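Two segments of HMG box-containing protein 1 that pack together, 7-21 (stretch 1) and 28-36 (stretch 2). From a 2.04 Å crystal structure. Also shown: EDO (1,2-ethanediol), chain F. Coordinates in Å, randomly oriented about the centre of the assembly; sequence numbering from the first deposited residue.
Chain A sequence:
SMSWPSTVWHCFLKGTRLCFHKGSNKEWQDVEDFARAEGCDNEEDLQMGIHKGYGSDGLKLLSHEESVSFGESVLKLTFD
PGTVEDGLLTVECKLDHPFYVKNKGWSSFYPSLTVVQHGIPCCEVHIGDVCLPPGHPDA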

# COMPACT_ATOMS: atom_id res chain seq x y z
N THR A 7 -4.33 8.75 4.73
CA THR A 7 -4.39 7.79 3.65
C THR A 7 -5.47 8.19 2.67
O THR A 7 -6.45 8.83 3.05
CB THR A 7 -4.70 6.41 4.21
OG1 THR A 7 -5.85 6.50 5.06
CG2 THR A 7 -3.51 5.89 5.02
N VAL A 8 -5.30 7.81 1.41
CA VAL A 8 -6.31 8.11 0.39
C VAL A 8 -7.28 6.95 0.22
O VAL A 8 -8.48 7.14 0.16
CB VAL A 8 -5.63 8.42 -0.96
CG1 VAL A 8 -6.72 8.67 -2.07
CG2 VAL A 8 -4.77 9.65 -0.81
N TRP A 9 -6.76 5.73 0.14
CA TRP A 9 -7.56 4.53 -0.04
C TRP A 9 -6.78 3.36 0.56
O TRP A 9 -5.57 3.23 0.29
CB TRP A 9 -7.85 4.24 -1.54
CG TRP A 9 -8.51 2.94 -1.67
CD1 TRP A 9 -9.85 2.67 -1.42
CD2 TRP A 9 -7.91 1.68 -2.02
NE1 TRP A 9 -10.09 1.34 -1.60
CE2 TRP A 9 -8.92 0.71 -1.94
CE3 TRP A 9 -6.62 1.29 -2.39
CZ2 TRP A 9 -8.70 -0.62 -2.25
CZ3 TRP A 9 -6.39 -0.06 -2.69
CH2 TRP A 9 -7.43 -0.99 -2.62
N HIS A 10 -7.44 2.55 1.38
CA HIS A 10 -6.79 1.46 2.12
C HIS A 10 -5.64 2.09 2.91
O HIS A 10 -5.82 3.16 3.46
CB HIS A 10 -6.32 0.36 1.17
CG HIS A 10 -6.01 -0.95 1.82
ND1 HIS A 10 -4.82 -1.20 2.49
CD2 HIS A 10 -6.72 -2.10 1.85
CE1 HIS A 10 -4.83 -2.45 2.91
NE2 HIS A 10 -5.96 -3.02 2.53
N CYS A 11 -4.45 1.48 2.94
CA CYS A 11 -3.30 2.06 3.66
C CYS A 11 -2.47 3.03 2.81
O CYS A 11 -1.43 3.49 3.24
CB CYS A 11 -2.37 0.94 4.13
SG CYS A 11 -1.52 0.05 2.82
N PHE A 12 -2.90 3.32 1.59
CA PHE A 12 -2.09 4.03 0.60
C PHE A 12 -2.15 5.56 0.65
O PHE A 12 -3.23 6.17 0.71
CB PHE A 12 -2.37 3.49 -0.81
CG PHE A 12 -2.04 2.03 -0.91
CD1 PHE A 12 -0.71 1.62 -0.89
CD2 PHE A 12 -3.02 1.09 -1.00
CE1 PHE A 12 -0.40 0.32 -0.93
CE2 PHE A 12 -2.73 -0.23 -1.10
CZ PHE A 12 -1.43 -0.64 -1.04
N LEU A 13 -0.97 6.17 0.63
CA LEU A 13 -0.83 7.62 0.70
C LEU A 13 -0.91 8.27 -0.69
O LEU A 13 -0.79 7.61 -1.75
CB LEU A 13 0.50 7.98 1.37
CG LEU A 13 0.74 7.39 2.77
CD1 LEU A 13 1.92 8.03 3.49
CD2 LEU A 13 -0.46 7.49 3.61
N LYS A 14 -1.11 9.59 -0.65
CA LYS A 14 -1.14 10.42 -1.83
C LYS A 14 0.08 10.15 -2.69
O LYS A 14 1.21 10.02 -2.18
CB LYS A 14 -1.15 11.86 -1.39
CG LYS A 14 -1.09 12.89 -2.54
CD LYS A 14 -1.33 14.27 -1.98
CE LYS A 14 -1.24 15.35 -3.06
NZ LYS A 14 -2.32 15.24 -4.07
N GLY A 15 -0.14 10.02 -4.00
CA GLY A 15 0.97 9.80 -4.94
C GLY A 15 1.10 8.34 -5.31
O GLY A 15 1.81 8.01 -6.26
N THR A 16 0.42 7.46 -4.60
CA THR A 16 0.39 6.03 -4.95
C THR A 16 -0.43 5.82 -6.22
O THR A 16 -1.44 6.51 -6.45
CB THR A 16 -0.19 5.17 -3.78
OG1 THR A 16 0.54 5.44 -2.57
CG2 THR A 16 -0.11 3.66 -4.10
N ARG A 17 0.00 4.86 -7.03
CA ARG A 17 -0.69 4.44 -8.25
C ARG A 17 -1.03 2.97 -8.08
O ARG A 17 -0.21 2.19 -7.55
CB ARG A 17 0.20 4.69 -9.50
CG ARG A 17 0.57 6.15 -9.70
CD ARG A 17 1.41 6.47 -10.94
NE ARG A 17 0.70 6.12 -12.16
CZ ARG A 17 -0.36 6.76 -12.62
NH1 ARG A 17 -0.89 7.78 -11.95
NH2 ARG A 17 -0.91 6.37 -13.75
N LEU A 18 -2.22 2.61 -8.53
CA LEU A 18 -2.79 1.28 -8.32
C LEU A 18 -2.97 0.56 -9.65
O LEU A 18 -3.35 1.17 -10.65
CB LEU A 18 -4.18 1.41 -7.73
CG LEU A 18 -4.23 2.18 -6.40
CD1 LEU A 18 -5.67 2.23 -5.96
CD2 LEU A 18 -3.27 1.58 -5.33
N CYS A 19 -2.75 -0.75 -9.65
CA CYS A 19 -3.04 -1.58 -10.83
C CYS A 19 -3.61 -2.91 -10.37
O CYS A 19 -2.89 -3.80 -9.98
CB CYS A 19 -1.78 -1.76 -11.66
SG CYS A 19 -2.16 -2.61 -13.24
N PHE A 20 -4.94 -3.01 -10.40
CA PHE A 20 -5.64 -4.20 -10.00
C PHE A 20 -5.48 -5.26 -11.09
O PHE A 20 -5.61 -4.97 -12.28
CB PHE A 20 -7.12 -3.88 -9.79
CG PHE A 20 -7.38 -3.11 -8.56
CD1 PHE A 20 -7.57 -3.77 -7.35
CD2 PHE A 20 -7.39 -1.73 -8.57
CE1 PHE A 20 -7.79 -3.08 -6.20
CE2 PHE A 20 -7.60 -1.03 -7.41
CZ PHE A 20 -7.82 -1.70 -6.22
N HIS A 21 -5.15 -6.48 -10.71
CA HIS A 21 -4.96 -7.52 -11.71
C HIS A 21 -6.31 -8.07 -12.22
O HIS A 21 -6.37 -8.60 -13.31
CB HIS A 21 -4.12 -8.68 -11.14
CG HIS A 21 -2.69 -8.33 -10.86
ND1 HIS A 21 -1.68 -9.26 -10.93
CD2 HIS A 21 -2.10 -7.16 -10.49
CE1 HIS A 21 -0.52 -8.68 -10.63
NE2 HIS A 21 -0.75 -7.41 -10.37
N TRP A 28 -3.29 1.22 -14.85
CA TRP A 28 -2.70 2.00 -13.76
C TRP A 28 -3.60 3.20 -13.52
O TRP A 28 -4.03 3.80 -14.48
CB TRP A 28 -1.34 2.50 -14.20
CG TRP A 28 -0.34 1.43 -14.03
CD1 TRP A 28 0.17 0.62 -15.00
CD2 TRP A 28 0.26 1.02 -12.79
NE1 TRP A 28 1.05 -0.28 -14.44
CE2 TRP A 28 1.14 -0.04 -13.09
CE3 TRP A 28 0.14 1.45 -11.46
CZ2 TRP A 28 1.90 -0.69 -12.12
CZ3 TRP A 28 0.90 0.81 -10.48
CH2 TRP A 28 1.77 -0.24 -10.81
N GLN A 29 -3.89 3.52 -12.26
CA GLN A 29 -4.63 4.71 -11.91
C GLN A 29 -4.07 5.35 -10.64
O GLN A 29 -3.66 4.67 -9.70
CB GLN A 29 -6.15 4.44 -11.73
CG GLN A 29 -6.49 3.11 -11.18
CD GLN A 29 -7.98 2.73 -11.22
OE1 GLN A 29 -8.87 3.61 -11.18
NE2 GLN A 29 -8.25 1.40 -11.28
N ASP A 30 -4.07 6.68 -10.63
CA ASP A 30 -3.69 7.38 -9.43
C ASP A 30 -4.69 7.06 -8.33
O ASP A 30 -5.90 6.98 -8.57
CB ASP A 30 -3.65 8.86 -9.72
CG ASP A 30 -3.50 9.68 -8.49
OD1 ASP A 30 -2.35 9.82 -8.04
OD2 ASP A 30 -4.55 10.15 -7.98
N VAL A 31 -4.18 6.92 -7.11
CA VAL A 31 -5.00 6.56 -5.97
C VAL A 31 -6.12 7.58 -5.69
O VAL A 31 -7.24 7.17 -5.32
CB VAL A 31 -4.15 6.29 -4.74
CG1 VAL A 31 -3.53 7.60 -4.18
CG2 VAL A 31 -4.93 5.53 -3.68
N GLU A 32 -5.86 8.86 -5.88
CA GLU A 32 -6.90 9.84 -5.65
C GLU A 32 -7.99 9.77 -6.75
O GLU A 32 -9.19 9.94 -6.46
CB GLU A 32 -6.35 11.24 -5.59
CG GLU A 32 -5.64 11.61 -4.29
CD GLU A 32 -5.00 12.97 -4.43
OE1 GLU A 32 -5.73 13.96 -4.24
OE2 GLU A 32 -3.78 13.04 -4.75
N ASP A 33 -7.57 9.54 -7.99
CA ASP A 33 -8.53 9.40 -9.11
C ASP A 33 -9.39 8.15 -8.84
O ASP A 33 -10.61 8.18 -8.96
CB ASP A 33 -7.78 9.29 -10.44
CG ASP A 33 -7.14 10.61 -10.89
OD1 ASP A 33 -7.32 11.64 -10.20
OD2 ASP A 33 -6.45 10.63 -11.93
N PHE A 34 -8.75 7.07 -8.41
CA PHE A 34 -9.46 5.85 -8.04
C PHE A 34 -10.45 6.06 -6.91
O PHE A 34 -11.60 5.66 -7.01
CB PHE A 34 -8.45 4.75 -7.67
CG PHE A 34 -9.09 3.49 -7.14
CD1 PHE A 34 -9.64 2.57 -8.01
CD2 PHE A 34 -9.17 3.26 -5.78
CE1 PHE A 34 -10.24 1.39 -7.53
CE2 PHE A 34 -9.77 2.11 -5.28
CZ PHE A 34 -10.30 1.17 -6.17
N ALA A 35 -10.01 6.71 -5.83
CA ALA A 35 -10.84 6.87 -4.65
C ALA A 35 -12.05 7.76 -5.00
O ALA A 35 -13.14 7.57 -4.47
CB ALA A 35 -10.03 7.47 -3.49
N ARG A 36 -11.85 8.76 -5.86
CA ARG A 36 -12.96 9.61 -6.29
C ARG A 36 -13.94 8.80 -7.14
O ARG A 36 -15.13 8.92 -6.92
CB ARG A 36 -12.52 10.87 -7.05
CG ARG A 36 -13.68 11.57 -7.83
C1 EDO F . 3.20 2.90 -13.37
O1 EDO F . 2.33 4.04 -13.49
C2 EDO F . 4.18 2.83 -14.54
O2 EDO F . 4.67 1.48 -14.61
O HOH W 1 -2.53 10.79 -5.34
O HOH W 2 -0.26 9.49 -9.58
O HOH W 3 -6.41 -0.80 -11.86

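How do the two backbones meet? Strand 17-20 lies antiparallel to the short strand at Q29 and D30, and the pairing centres on L18 and Q29, which exchange two hydrogen bonds: L18 N to Q29 O at 2.8 Å and Q29 N to L18 O at 2.9 Å. R17 and D30 form the neighbouring non-hydrogen-bonded pair, with CA atoms 4.4 Å apart. A further bond, from V31 N to T16 O at 2.8 Å, carries the connection into the first residue of helix 31-36. The helix runs at 61° to strand 17-20, and the CA-to-CB bonds of V31, F34 and A35 point toward stretch 1. Before the strand, a type II' turn from W9 to F12 and a type II turn from L13 to T16 fold the chain back on itself; G15 suits the second turn because at its backbone angles a CB would be jammed against the preceding carbonyl oxygen.

What fills the buried space between the strand and the helix? V31 and F34 supply much of it. The branched V31 points toward stretch 1, placing CG2 3.8 Å from W9 CB and 4.1 Å from L18 CD1, while its CG1 lies 3.9 Å from V8 CB. F34 is ringed by three apolar partners. L18 CD1 sits over one face, 4.1 Å from the ring centroid; the edge of F34 meets the face of the W9 five-membered ring, with F34 CE2 3.7 Å from W9 CE2; and F20 approaches obliquely, its CE2 3.6 Å from F34 CE1. A35 offers only its CB, and V8 CG1 rests 3.8 Å from A35 CB.

How do C19 and R17 receive the tryptophan of stretch 2? W28 lies flat against C19: C19 CB is 3.5 Å from the centroid of the six-membered ring and almost on its normal, while C19 SG stands over the five-membered ring, 4.2 Å from its centroid. Both CB and the polarisable sulfur of C19 thus face the indole. R17 O lies at the edge of the indole, 3.4 Å from W28 CZ3, and R17 CB is 3.8 Å from W28 CE3. A molecule of 1,2-ethanediol, probably from the crystallisation liquor, covers the opposite face of the indole, its C1 3.5 Å from W28 CD2. It also accepts a hydrogen bond from R17 NE to its O1 at 3.0 Å.

Which polar groups add to the contact? K14 extends its chain to form a salt bridge with E32, NZ to OE2 at 2.7 Å, the long flexible side chains spanning the gap. D30, on the same face of the sheet as R17, caps the helix: its OD2 accepts from D33 N at 3.1 Å and, more weakly, from E32 N at 2.8 Å. Its OD1 remains free to accept from two waters. One water also donates to E32 OE2 and accepts from G15 N; the other accepts from R17 NH1. A third water accepts from both F20 N and Q29 NE2, adding another polar bridge between the stretches.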